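PDB 4LG3: DUF4875 domain-containing protein from Desulfovibrio piger, which is of unknown function but belongs to the DUF4875 family, in the CamS-like clan, and is built round a mixed beta sheet with several helices. Local coordinates for residues 6-11 with 31-36; 23-28 with 71-76; 89-94 with 167-172. One frame throughout, in Å; residues are numbered along the deposited sequence.

The three contacts sample one mixed sheet and a loop docked beside it. Contacts 1 and 2 share strand 26-36: contact 1 pairs its later half with the antiparallel strand 10-18, and contact 2 pairs its start with the parallel strand 75-81, their centres about 22 Å apart. Contact 3 joins the start of strand 92-98, the antiparallel neighbour of 75-81, to the loop 167-172; its centre is about 17 Å from that of contact 1 and about 28 Å from that of contact 2. With no function established, the contacts cannot be tied to an active site. A 1,2-ethanediol, probably from the crystallisation liquor, lies about 4 Å from the Val34 side chain, another equally near Leu169.

Contact 1. Residues 6-11 with 31-36; sequences EAQFFA and IVLVEQ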
ATOM      1  N   GLU A   6     -17.042  -2.732  -0.298  1.00 71.59           N
ATOM      2  CA  GLU A   6     -16.664  -3.354   0.967  1.00 68.91           C
ATOM      3  C   GLU A   6     -15.139  -3.609   1.034  1.00 61.83           C
ATOM      4  O   GLU A   6     -14.459  -3.681   0.006  1.00 58.36           O
ATOM      5  CB  GLU A   6     -17.448  -4.670   1.161  1.00 72.44           C
ATOM      6  CG  GLU A   6     -17.690  -5.035   2.617  1.00 90.55           C
ATOM      7  CD  GLU A   6     -17.392  -6.486   2.945  1.00119.50           C
ATOM      8  OE1 GLU A   6     -18.313  -7.320   2.802  1.00122.93           O
ATOM      9  OE2 GLU A   6     -16.237  -6.790   3.329  1.00107.25           O
ATOM     10  N   ALA A   7     -14.626  -3.751   2.264  1.00 53.38           N
ATOM     11  CA  ALA A   7     -13.224  -3.976   2.546  1.00 50.17           C
ATOM     12  C   ALA A   7     -12.765  -5.340   2.044  1.00 53.17           C
ATOM     13  O   ALA A   7     -13.516  -6.329   2.114  1.00 55.53           O
ATOM     14  CB  ALA A   7     -12.967  -3.850   4.034  1.00 50.01           C
ATOM     15  N   GLN A   8     -11.535  -5.384   1.532  1.00 46.52           N
ATOM     16  CA  GLN A   8     -10.912  -6.607   1.028  1.00 45.82           C
ATOM     17  C   GLN A   8     -10.118  -7.293   2.125  1.00 49.30           C
ATOM     18  O   GLN A   8      -9.784  -6.643   3.107  1.00 47.62           O
ATOM     19  CB  GLN A   8      -9.991  -6.280  -0.145  1.00 45.18           C
ATOM     20  CG  GLN A   8     -10.673  -5.505  -1.260  1.00 50.12           C
ATOM     21  CD  GLN A   8     -11.793  -6.300  -1.859  1.00 59.39           C
ATOM     22  OE1 GLN A   8     -11.572  -7.304  -2.550  1.00 55.76           O
ATOM     23  NE2 GLN A   8     -13.025  -5.913  -1.537  1.00 45.68           N
ATOM     24  N   PHE A   9      -9.837  -8.606   1.975  1.00 46.70           N
ATOM     25  CA  PHE A   9      -9.004  -9.324   2.934  1.00 45.02           C
ATOM     26  C   PHE A   9      -7.587  -8.786   2.913  1.00 45.05           C
ATOM     27  O   PHE A   9      -7.007  -8.544   1.851  1.00 43.72           O
ATOM     28  CB  PHE A   9      -8.996 -10.819   2.688  1.00 47.84           C
ATOM     29  CG  PHE A   9     -10.348 -11.449   2.878  1.00 51.56           C
ATOM     30  CD1 PHE A   9     -11.114 -11.170   4.007  1.00 54.84           C
ATOM     31  CD2 PHE A   9     -10.867 -12.314   1.918  1.00 56.08           C
ATOM     32  CE1 PHE A   9     -12.371 -11.750   4.179  1.00 58.27           C
ATOM     33  CE2 PHE A   9     -12.116 -12.909   2.100  1.00 61.51           C
ATOM     34  CZ  PHE A   9     -12.854 -12.633   3.238  1.00 59.88           C
ATOM     35  N   PHE A  10      -7.060  -8.539   4.103  1.00 39.00           N
ATOM     36  CA  PHE A  10      -5.718  -8.012   4.222  1.00 38.27           C
ATOM     37  C   PHE A  10      -4.970  -8.729   5.330  1.00 41.65           C
ATOM     38  O   PHE A  10      -5.552  -9.448   6.134  1.00 40.45           O
ATOM     39  CB  PHE A  10      -5.734  -6.475   4.452  1.00 38.54           C
ATOM     40  CG  PHE A  10      -6.257  -6.035   5.808  1.00 38.57           C
ATOM     41  CD1 PHE A  10      -5.423  -6.025   6.926  1.00 39.15           C
ATOM     42  CD2 PHE A  10      -7.572  -5.613   5.958  1.00 37.09           C
ATOM     43  CE1 PHE A  10      -5.919  -5.674   8.179  1.00 38.37           C
ATOM     44  CE2 PHE A  10      -8.054  -5.224   7.202  1.00 38.36           C
ATOM     45  CZ  PHE A  10      -7.231  -5.263   8.306  1.00 36.01           C
ATOM     46  N   ALA A  11      -3.665  -8.534   5.346  1.00 38.41           N
ATOM     47  CA  ALA A  11      -2.770  -9.032   6.382  1.00 36.64           C
ATOM     48  C   ALA A  11      -1.707  -7.967   6.629  1.00 40.22           C
ATOM     49  O   ALA A  11      -1.212  -7.369   5.673  1.00 38.24           O
ATOM     50  CB  ALA A  11      -2.138 -10.341   5.964  1.00 37.69           C
ATOM     51  N   ILE A  31      -0.152  -2.827   5.283  1.00 35.01           N
ATOM     52  CA  ILE A  31      -0.961  -4.004   5.012  1.00 34.17           C
ATOM     53  C   ILE A  31      -0.816  -4.380   3.546  1.00 39.79           C
ATOM     54  O   ILE A  31      -0.347  -3.571   2.737  1.00 40.95           O
ATOM     55  CB  ILE A  31      -2.461  -3.804   5.441  1.00 36.37           C
ATOM     56  CG1 ILE A  31      -3.154  -2.669   4.678  1.00 34.53           C
ATOM     57  CG2 ILE A  31      -2.604  -3.665   6.993  1.00 37.58           C
ATOM     58  CD1 ILE A  31      -4.707  -2.705   4.699  1.00 41.18           C
ATOM     59  N   VAL A  32      -1.201  -5.621   3.208  1.00 35.54           N
ATOM     60  CA  VAL A  32      -1.245  -6.135   1.830  1.00 34.92           C
ATOM     61  C   VAL A  32      -2.569  -6.882   1.648  1.00 41.11           C
ATOM     62  O   VAL A  32      -3.115  -7.414   2.627  1.00 40.05           O
ATOM     63  CB  VAL A  32      -0.038  -7.043   1.395  1.00 37.41           C
ATOM     64  CG1 VAL A  32       1.268  -6.264   1.307  1.00 36.74           C
ATOM     65  CG2 VAL A  32       0.104  -8.284   2.283  1.00 36.96           C
ATOM     66  N   LEU A  33      -3.035  -6.985   0.383  1.00 39.33           N
ATOM     67  CA  LEU A  33      -4.212  -7.761   0.038  1.00 40.02           C
ATOM     68  C   LEU A  33      -3.845  -9.222  -0.022  1.00 45.07           C
ATOM     69  O   LEU A  33      -2.801  -9.570  -0.590  1.00 46.13           O
ATOM     70  CB  LEU A  33      -4.817  -7.327  -1.297  1.00 40.46           C
ATOM     71  CG  LEU A  33      -5.364  -5.920  -1.401  1.00 43.93           C
ATOM     72  CD1 LEU A  33      -5.945  -5.701  -2.777  1.00 44.71           C
ATOM     73  CD2 LEU A  33      -6.385  -5.608  -0.281  1.00 42.06           C
ATOM     74  N   VAL A  34      -4.698 -10.079   0.547  1.00 40.12           N
ATOM     75  CA  VAL A  34      -4.466 -11.526   0.540  1.00 39.87           C
ATOM     76  C   VAL A  34      -5.661 -12.283  -0.028  1.00 45.15           C
ATOM     77  O   VAL A  34      -6.769 -11.749  -0.149  1.00 44.28           O
ATOM     78  CB  VAL A  34      -4.084 -12.096   1.935  1.00 42.51           C
ATOM     79  CG1 VAL A  34      -2.779 -11.480   2.441  1.00 41.55           C
ATOM     80  CG2 VAL A  34      -5.218 -11.926   2.949  1.00 41.36           C
ATOM     81  N   GLU A  35      -5.421 -13.549  -0.374  1.00 44.28           N
ATOM     82  CA  GLU A  35      -6.483 -14.466  -0.810  1.00 45.66           C
ATOM     83  C   GLU A  35      -6.139 -15.871  -0.375  1.00 49.53           C
ATOM     84  O   GLU A  35      -4.988 -16.133  -0.055  1.00 46.78           O
ATOM     85  CB  GLU A  35      -6.712 -14.392  -2.335  1.00 47.40           C
ATOM     86  CG  GLU A  35      -5.558 -14.910  -3.172  1.00 54.95           C
ATOM     87  CD  GLU A  35      -5.766 -14.770  -4.662  1.00 75.13           C
ATOM     88  OE1 GLU A  35      -6.865 -15.117  -5.148  1.00 78.78           O
ATOM     89  OE2 GLU A  35      -4.825 -14.314  -5.347  1.00 73.61           O
ATOM     90  N   GLN A  36      -7.114 -16.784  -0.401  1.00 51.63           N
ATOM     91  CA  GLN A  36      -6.888 -18.216  -0.130  1.00 53.21           C
ATOM     92  C   GLN A  36      -6.521 -18.945  -1.399  1.00 59.34           C
ATOM     93  O   GLN A  36      -7.187 -18.738  -2.424  1.00 56.32           O
ATOM     94  CB  GLN A  36      -8.140 -18.894   0.418  1.00 56.16           C
ATOM     95  CG  GLN A  36      -8.638 -18.383   1.728  1.00 69.09           C
ATOM     96  CD  GLN A  36      -9.651 -19.345   2.280  1.00 82.00           C
ATOM     97  OE1 GLN A  36      -9.306 -20.417   2.793  1.00 73.84           O
ATOM     98  NE2 GLN A  36     -10.927 -19.001   2.158  1.00 74.87           N
TER
HETATM   99  O   HOH W   1      -7.749  -9.214  -1.019  1.00 48.39           O
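This is the open end of an antiparallel beta hairpin, where strand 10-18 begins against the far end of strand 26-36 in the mixed sheet. Ala11 and Val32 form a hydrogen-bonded pair: Ala11 N donates to Val32 O at 3.0 Å, nearly along the C=O axis, and Val32 N returns the bond to Ala11 O. Phe10 and Leu33 follow as a non-hydrogen-bonded pair whose side chains diverge. The pairing is carried one residue further by Phe9 O; before it, Gln8 touches the strand through its side chain.

Phe10 takes the crowded first torsion (chi1 70°), its CG between the backbone N and the carbonyl carbon. This sets the ring obliquely across Ile31, whose CD1 makes an off-centre CH-pi contact 4.3 Å from the centroid of the Phe10 ring while its CG2 touches Phe10 CD1. Ala11 CB meets Val34 CG1 at 3.8 Å, and the other branch, Val34 CG2, rests on Phe9 CB. Gln8 rests its CB on Leu33 CD2, and a bend at chi2 turns the amide so that NE2 reaches back to Glu6 O and OE1 meets Arg45. Ala63 of helix 53-71 touches the Phe10 side chain.

Phe9 O is gripped twice: Val34 N donates at 3.1 Å from 48° above the carbonyl plane, and one water donates both to Phe9 O at 3.0 Å and to Val34 O at 2.9 Å.

Contact 2. Residues 23-28 with 71-76; sequences GRLRYN and KRAAVV
Lys71 lies across the Tyr27 ring, with its CG 3.6 Å from the ring centroid and almost on the normal. Tyr27 holds its CG anti to the backbone N (chi1 -156°), and Lys71, bent at chi2, carries its chain from the ring centre out along the phenol, so that Lys71 CE comes within 3.6 Å of Tyr27 OH. The face thus meets a methylene in a CH-pi contact, while Glu15 hydrogen-bonds Tyr27 OH and forms a long, weak ion pair with Lys71 NZ. At the base of the side chain, Tyr27 CB touches Ala73 CB.

Arg24, extended from CG to NE, crosses Val75 at about a right angle, with Arg24 NE 3.6 Å from Val75 CG2, and one guanidinium face sits over Ala74 CB, 4.0 Å from the plane. Its ends leave for Asp101, by a salt bridge, and Gly104 O. Arg26, also extended, passes Val75 obliquely; its NE bonds to a lone pair of Asn28 OD1 and its NH2 to Ser77 OG.

The backbones begin a parallel pairing, Arg26 with Val75 and Tyr27 with Val76, closing a beta-alpha-beta crossover whose connection holds strand 42-44 as well as helix 53-71. Leu25 O accepts from Ala74 N at 2.9 Å and Val75 N at 3.2 Å, and Tyr27 N donates to Val75 O at 2.8 Å.

Lys71 and Arg26 thus offer alkyl carbon, and Arg24 its flat guanidinium, to aromatic or apolar neighbours; Asp101 pairs with the charge of Arg24, and Glu15 may help to keep Lys71 protonated, despite the length of that pair.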
ATOM      1  N   GLY A  23       1.068  11.559  25.554  1.00 57.86           N
ATOM      2  CA  GLY A  23      -0.322  11.157  25.764  1.00 58.50           C
ATOM      3  C   GLY A  23      -1.122  10.912  24.496  1.00 61.76           C
ATOM      4  O   GLY A  23      -2.352  10.963  24.517  1.00 63.65           O
ATOM      5  N   ARG A  24      -0.447  10.668  23.376  1.00 56.30           N
ATOM      6  CA  ARG A  24      -1.120  10.487  22.099  1.00 53.83           C
ATOM      7  C   ARG A  24      -0.351   9.470  21.272  1.00 53.91           C
ATOM      8  O   ARG A  24       0.536   9.826  20.490  1.00 54.25           O
ATOM      9  CB  ARG A  24      -1.254  11.842  21.387  1.00 53.64           C
ATOM     10  CG  ARG A  24      -2.173  11.805  20.199  1.00 55.39           C
ATOM     11  CD  ARG A  24      -2.772  13.148  19.899  1.00 52.89           C
ATOM     12  NE  ARG A  24      -3.766  12.990  18.839  1.00 59.00           N
ATOM     13  CZ  ARG A  24      -5.068  12.848  19.054  1.00 67.79           C
ATOM     14  NH1 ARG A  24      -5.558  12.917  20.286  1.00 53.58           N
ATOM     15  NH2 ARG A  24      -5.894  12.651  18.038  1.00 52.40           N
ATOM     16  N   LEU A  25      -0.684   8.203  21.487  1.00 47.50           N
ATOM     17  CA  LEU A  25      -0.080   7.068  20.814  1.00 46.54           C
ATOM     18  C   LEU A  25      -0.536   6.987  19.359  1.00 49.52           C
ATOM     19  O   LEU A  25      -1.737   6.952  19.076  1.00 50.36           O
ATOM     20  CB  LEU A  25      -0.414   5.743  21.554  1.00 46.93           C
ATOM     21  CG  LEU A  25      -0.004   4.408  20.850  1.00 50.20           C
ATOM     22  CD1 LEU A  25       1.455   4.104  21.039  1.00 49.91           C
ATOM     23  CD2 LEU A  25      -0.816   3.244  21.384  1.00 52.94           C
ATOM     24  N   ARG A  26       0.441   6.935  18.452  1.00 43.71           N
ATOM     25  CA  ARG A  26       0.238   6.733  17.028  1.00 41.13           C
ATOM     26  C   ARG A  26       0.613   5.279  16.673  1.00 42.06           C
ATOM     27  O   ARG A  26       1.599   4.752  17.190  1.00 40.44           O
ATOM     28  CB  ARG A  26       1.060   7.731  16.225  1.00 37.29           C
ATOM     29  CG  ARG A  26       0.843   7.634  14.733  1.00 40.30           C
ATOM     30  CD  ARG A  26       1.590   8.720  13.997  1.00 38.93           C
ATOM     31  NE  ARG A  26       1.401   8.572  12.557  1.00 43.17           N
ATOM     32  CZ  ARG A  26       1.534   9.546  11.670  1.00 52.40           C
ATOM     33  NH1 ARG A  26       1.899  10.760  12.056  1.00 53.37           N
ATOM     34  NH2 ARG A  26       1.301   9.314  10.386  1.00 42.66           N
ATOM     35  N   TYR A  27      -0.183   4.622  15.826  1.00 37.41           N
ATOM     36  CA  TYR A  27       0.145   3.263  15.423  1.00 36.41           C
ATOM     37  C   TYR A  27       0.200   3.234  13.927  1.00 40.40           C
ATOM     38  O   TYR A  27      -0.782   3.564  13.263  1.00 39.70           O
ATOM     39  CB  TYR A  27      -0.843   2.267  15.999  1.00 39.35           C
ATOM     40  CG  TYR A  27      -0.288   0.866  16.126  1.00 44.47           C
ATOM     41  CD1 TYR A  27       0.625   0.541  17.128  1.00 48.43           C
ATOM     42  CD2 TYR A  27      -0.727  -0.154  15.296  1.00 45.04           C
ATOM     43  CE1 TYR A  27       1.119  -0.759  17.263  1.00 49.68           C
ATOM     44  CE2 TYR A  27      -0.248  -1.452  15.428  1.00 46.87           C
ATOM     45  CZ  TYR A  27       0.665  -1.756  16.422  1.00 54.72           C
ATOM     46  OH  TYR A  27       1.105  -3.055  16.565  1.00 53.98           O
ATOM     47  N   ASN A  28       1.382   2.928  13.376  1.00 38.95           N
ATOM     48  CA  ASN A  28       1.586   2.905  11.918  1.00 38.17           C
ATOM     49  C   ASN A  28       1.615   1.483  11.447  1.00 40.36           C
ATOM     50  O   ASN A  28       2.320   0.643  12.024  1.00 40.22           O
ATOM     51  CB  ASN A  28       2.845   3.657  11.504  1.00 38.80           C
ATOM     52  CG  ASN A  28       2.884   5.069  12.023  1.00 51.12           C
ATOM     53  OD1 ASN A  28       1.995   5.867  11.760  1.00 41.92           O
ATOM     54  ND2 ASN A  28       3.905   5.392  12.799  1.00 52.52           N
ATOM     55  N   LYS A  71      -5.374  -1.631  19.366  1.00 46.06           N
ATOM     56  CA  LYS A  71      -4.166  -1.138  20.031  1.00 45.36           C
ATOM     57  C   LYS A  71      -4.447   0.046  20.973  1.00 51.10           C
ATOM     58  O   LYS A  71      -3.510   0.526  21.631  1.00 52.27           O
ATOM     59  CB  LYS A  71      -3.052  -0.747  19.018  1.00 44.89           C
ATOM     60  CG  LYS A  71      -2.734  -1.803  17.968  1.00 41.71           C
ATOM     61  CD  LYS A  71      -2.176  -3.106  18.474  1.00 41.92           C
ATOM     62  CE  LYS A  71      -2.211  -4.158  17.401  1.00 52.14           C
ATOM     63  NZ  LYS A  71      -1.506  -5.392  17.823  1.00 56.25           N
ATOM     64  N   ARG A  72      -5.715   0.511  21.043  1.00 48.65           N
ATOM     65  CA  ARG A  72      -6.105   1.651  21.872  1.00 51.33           C
ATOM     66  C   ARG A  72      -5.234   2.854  21.493  1.00 52.53           C
ATOM     67  O   ARG A  72      -4.651   3.519  22.354  1.00 54.17           O
ATOM     68  CB  ARG A  72      -6.020   1.315  23.384  1.00 58.77           C
ATOM     69  CG  ARG A  72      -7.028   0.260  23.846  1.00 81.27           C
ATOM     70  CD  ARG A  72      -6.819  -0.076  25.315  1.00109.47           C
ATOM     71  NE  ARG A  72      -8.049   0.050  26.105  1.00135.06           N
ATOM     72  CZ  ARG A  72      -8.397   1.134  26.796  1.00155.99           C
ATOM     73  NH1 ARG A  72      -7.618   2.210  26.796  1.00140.55           N
ATOM     74  NH2 ARG A  72      -9.530   1.150  27.490  1.00148.22           N
ATOM     75  N   ALA A  73      -5.095   3.078  20.184  1.00 45.06           N
ATOM     76  CA  ALA A  73      -4.296   4.178  19.668  1.00 43.10           C
ATOM     77  C   ALA A  73      -5.162   5.424  19.456  1.00 46.51           C
ATOM     78  O   ALA A  73      -6.319   5.316  19.060  1.00 45.66           O
ATOM     79  CB  ALA A  73      -3.606   3.760  18.374  1.00 41.39           C
ATOM     80  N   ALA A  74      -4.592   6.607  19.690  1.00 44.83           N
ATOM     81  CA  ALA A  74      -5.290   7.872  19.449  1.00 45.73           C
ATOM     82  C   ALA A  74      -5.256   8.207  17.937  1.00 49.96           C
ATOM     83  O   ALA A  74      -6.152   8.872  17.407  1.00 50.97           O
ATOM     84  CB  ALA A  74      -4.632   8.993  20.258  1.00 47.23           C
ATOM     85  N   VAL A  75      -4.205   7.741  17.256  1.00 44.56           N
ATOM     86  CA  VAL A  75      -3.961   7.983  15.832  1.00 43.58           C
ATOM     87  C   VAL A  75      -3.499   6.690  15.194  1.00 46.84           C
ATOM     88  O   VAL A  75      -2.644   5.999  15.759  1.00 45.59           O
ATOM     89  CB  VAL A  75      -2.895   9.117  15.589  1.00 45.89           C
ATOM     90  CG1 VAL A  75      -2.827   9.526  14.113  1.00 44.64           C
ATOM     91  CG2 VAL A  75      -3.152  10.316  16.466  1.00 46.79           C
ATOM     92  N   VAL A  76      -4.020   6.388  13.992  1.00 42.77           N
ATOM     93  CA  VAL A  76      -3.638   5.186  13.255  1.00 39.76           C
ATOM     94  C   VAL A  76      -3.427   5.534  11.797  1.00 42.71           C
ATOM     95  O   VAL A  76      -4.317   6.069  11.153  1.00 43.63           O
ATOM     96  CB  VAL A  76      -4.669   4.036  13.421  1.00 42.09           C
ATOM     97  CG1 VAL A  76      -4.268   2.806  12.612  1.00 40.74           C
ATOM     98  CG2 VAL A  76      -4.850   3.663  14.882  1.00 42.01           C
TER

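Contact 3. Residues 89-94 with 167-172; sequences GKTVLA and VMLNPV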
ATOM      1  N   GLY A  89      10.160  -2.711  -4.564  1.00 43.68           N
ATOM      2  CA  GLY A  89       9.638  -3.980  -5.057  1.00 43.53           C
ATOM      3  C   GLY A  89       8.127  -4.015  -4.926  1.00 46.94           C
ATOM      4  O   GLY A  89       7.501  -5.068  -5.085  1.00 47.44           O
ATOM      5  N   LYS A  90       7.528  -2.847  -4.624  1.00 42.02           N
ATOM      6  CA  LYS A  90       6.091  -2.676  -4.376  1.00 41.66           C
ATOM      7  C   LYS A  90       5.772  -1.211  -4.415  1.00 44.00           C
ATOM      8  O   LYS A  90       6.699  -0.391  -4.387  1.00 41.77           O
ATOM      9  CB  LYS A  90       5.682  -3.277  -2.994  1.00 42.36           C
ATOM     10  CG  LYS A  90       6.265  -2.491  -1.827  1.00 32.91           C
ATOM     11  CD  LYS A  90       6.268  -3.197  -0.488  1.00 40.87           C
ATOM     12  CE  LYS A  90       6.837  -2.249   0.539  1.00 36.21           C
ATOM     13  NZ  LYS A  90       7.063  -2.920   1.817  1.00 44.78           N
ATOM     14  N   THR A  91       4.458  -0.874  -4.477  1.00 40.34           N
ATOM     15  CA  THR A  91       3.966   0.508  -4.491  1.00 38.50           C
ATOM     16  C   THR A  91       2.735   0.628  -3.609  1.00 38.63           C
ATOM     17  O   THR A  91       2.146  -0.365  -3.238  1.00 36.06           O
ATOM     18  CB  THR A  91       3.662   1.016  -5.928  1.00 42.91           C
ATOM     19  OG1 THR A  91       2.673   0.192  -6.549  1.00 40.55           O
ATOM     20  CG2 THR A  91       4.899   1.164  -6.793  1.00 37.90           C
ATOM     21  N   VAL A  92       2.340   1.854  -3.313  1.00 37.23           N
ATOM     22  CA  VAL A  92       1.183   2.227  -2.504  1.00 36.61           C
ATOM     23  C   VAL A  92      -0.073   2.152  -3.351  1.00 40.97           C
ATOM     24  O   VAL A  92      -0.155   2.810  -4.386  1.00 41.50           O
ATOM     25  CB  VAL A  92       1.365   3.659  -1.911  1.00 38.50           C
ATOM     26  CG1 VAL A  92       0.145   4.106  -1.117  1.00 37.16           C
ATOM     27  CG2 VAL A  92       2.612   3.723  -1.059  1.00 37.00           C
ATOM     28  N   LEU A  93      -1.055   1.377  -2.876  1.00 37.52           N
ATOM     29  CA  LEU A  93      -2.378   1.255  -3.477  1.00 36.96           C
ATOM     30  C   LEU A  93      -3.406   2.161  -2.758  1.00 41.83           C
ATOM     31  O   LEU A  93      -4.360   2.613  -3.381  1.00 43.58           O
ATOM     32  CB  LEU A  93      -2.860  -0.201  -3.447  1.00 35.64           C
ATOM     33  CG  LEU A  93      -2.117  -1.224  -4.304  1.00 38.58           C
ATOM     34  CD1 LEU A  93      -2.861  -2.540  -4.309  1.00 37.01           C
ATOM     35  CD2 LEU A  93      -1.880  -0.713  -5.757  1.00 40.55           C
ATOM     36  N   ALA A  94      -3.209   2.431  -1.458  1.00 36.63           N
ATOM     37  CA  ALA A  94      -4.134   3.230  -0.661  1.00 36.51           C
ATOM     38  C   ALA A  94      -3.519   3.605   0.658  1.00 39.55           C
ATOM     39  O   ALA A  94      -2.684   2.860   1.179  1.00 39.07           O
ATOM     40  CB  ALA A  94      -5.437   2.437  -0.405  1.00 38.02           C
ATOM     41  N   VAL A 167       7.351  -1.879 -18.891  1.00 66.52           N
ATOM     42  CA  VAL A 167       8.143  -2.109 -17.676  1.00 63.89           C
ATOM     43  C   VAL A 167       8.303  -0.803 -16.867  1.00 67.94           C
ATOM     44  O   VAL A 167       8.939   0.146 -17.316  1.00 69.39           O
ATOM     45  CB  VAL A 167       9.528  -2.762 -17.990  1.00 68.56           C
ATOM     46  CG1 VAL A 167      10.397  -2.882 -16.742  1.00 66.27           C
ATOM     47  CG2 VAL A 167       9.360  -4.124 -18.648  1.00 69.97           C
HETATM   48  N   MSE A 168       7.738  -0.788 -15.653  1.00 63.42           N
HETATM   49  CA  MSE A 168       7.796   0.310 -14.689  1.00 60.85           C
HETATM   50  C   MSE A 168       7.424  -0.201 -13.323  1.00 60.23           C
HETATM   51  O   MSE A 168       6.669  -1.178 -13.208  1.00 60.27           O
HETATM   52  CB  MSE A 168       6.897   1.481 -15.085  1.00 63.59           C
HETATM   53  CG  MSE A 168       5.410   1.158 -15.071  1.00 70.85           C
HETATM   54 SE   MSE A 168       4.533   2.341 -16.310  0.75 81.94          SE
HETATM   55  CE  MSE A 168       5.034   1.481 -17.955  1.00 81.28           C
ATOM     56  N   LEU A 169       7.963   0.453 -12.283  1.00 52.11           N
ATOM     57  CA  LEU A 169       7.699   0.099 -10.907  1.00 48.04           C
ATOM     58  C   LEU A 169       6.283   0.536 -10.523  1.00 54.54           C
ATOM     59  O   LEU A 169       5.568  -0.231  -9.870  1.00 53.35           O
ATOM     60  CB  LEU A 169       8.762   0.709  -9.959  1.00 45.90           C
ATOM     61  CG  LEU A 169       8.558   0.514  -8.420  1.00 46.07           C
ATOM     62  CD1 LEU A 169       8.523  -0.984  -7.996  1.00 44.01           C
ATOM     63  CD2 LEU A 169       9.547   1.311  -7.631  1.00 44.05           C
ATOM     64  N   ASN A 170       5.888   1.764 -10.928  1.00 53.40           N
ATOM     65  CA  ASN A 170       4.609   2.353 -10.568  1.00 52.45           C
ATOM     66  C   ASN A 170       3.714   2.543 -11.825  1.00 56.38           C
ATOM     67  O   ASN A 170       3.729   3.618 -12.445  1.00 57.09           O
ATOM     68  CB  ASN A 170       4.839   3.674  -9.806  1.00 53.67           C
ATOM     69  CG  ASN A 170       3.869   3.913  -8.670  1.00 83.80           C
ATOM     70  OD1 ASN A 170       2.697   3.502  -8.693  1.00 71.78           O
ATOM     71  ND2 ASN A 170       4.349   4.589  -7.641  1.00 81.28           N
ATOM     72  N   PRO A 171       2.912   1.503 -12.192  1.00 50.04           N
ATOM     73  CA  PRO A 171       2.021   1.635 -13.357  1.00 50.14           C
ATOM     74  C   PRO A 171       0.804   2.513 -13.101  1.00 53.86           C
ATOM     75  O   PRO A 171       0.120   2.871 -14.045  1.00 54.22           O
ATOM     76  CB  PRO A 171       1.563   0.188 -13.627  1.00 51.79           C
ATOM     77  CG  PRO A 171       1.689  -0.506 -12.360  1.00 54.52           C
ATOM     78  CD  PRO A 171       2.766   0.176 -11.551  1.00 49.72           C
ATOM     79  N   VAL A 172       0.487   2.795 -11.828  1.00 51.83           N
ATOM     80  CA  VAL A 172      -0.721   3.523 -11.422  1.00 52.88           C
ATOM     81  C   VAL A 172      -0.430   4.243 -10.111  1.00 57.81           C
ATOM     82  O   VAL A 172      -0.276   3.597  -9.068  1.00 59.97           O
ATOM     83  CB  VAL A 172      -1.960   2.559 -11.272  1.00 56.69           C
ATOM     84  CG1 VAL A 172      -3.122   3.254 -10.603  1.00 55.79           C
ATOM     85  CG2 VAL A 172      -2.415   1.976 -12.607  1.00 58.54           C
TER
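The two backbones meet without a hydrogen bond between them, their CA atoms coming no closer than 6.4 Å, at Thr91 and Asn170, as the irregular chain of 167-172 passes the lead-in to strand 92-98. The contact is therefore made by side chains, and chiefly by one methyl group.

Thr91 points its side chain at the loop. Its first torsion (chi1 59°) puts OG1 in the crowded place between the backbone N and the carbonyl carbon and CG2 anti to the carbonyl carbon, so the two branches have separate tasks. The methyl pushes in among the loop atoms: Thr91 CG2 lies 3.4 Å from Leu169 O and 3.5 Å from Asn170 CG, the Asn170 side chain crossing that of Thr91 obliquely. The hydroxyl turns to Gln131 of helix 125-137, whose NE2 is hydrogen-bonded to both Thr91 OG1 and Leu169 O. One amide from a helix thus spans the two segments and ties together polar atoms that do not bond each other directly.

Leu169 supplies the second apolar element. With CG anti to the backbone N (chi1 175°), it sends a branch alongside the backbone of the other segment, Leu169 CD1 lying 4.0 Å from Lys90 N and 4.2 Å from Gly89 N, while Leu169 CG stands 4.1 Å from Thr91 CG2. Trp134, also on helix 125-137, touches the Leu169 side chain. Lys90 starts its side chain away from the loop, and its NZ bonds to Gly85 O.

Thr91 is anchored in turn by Ser82, which follows strand 75-81. In sum, an irregular loop docks on the lead-in to a strand through a threonine methyl and a leucine, with Gln131 as the bridge. Just beyond, two residues of strand 92-98, Leu93 and Ala94, share the single partner Leu80, which is a classic beta bulge.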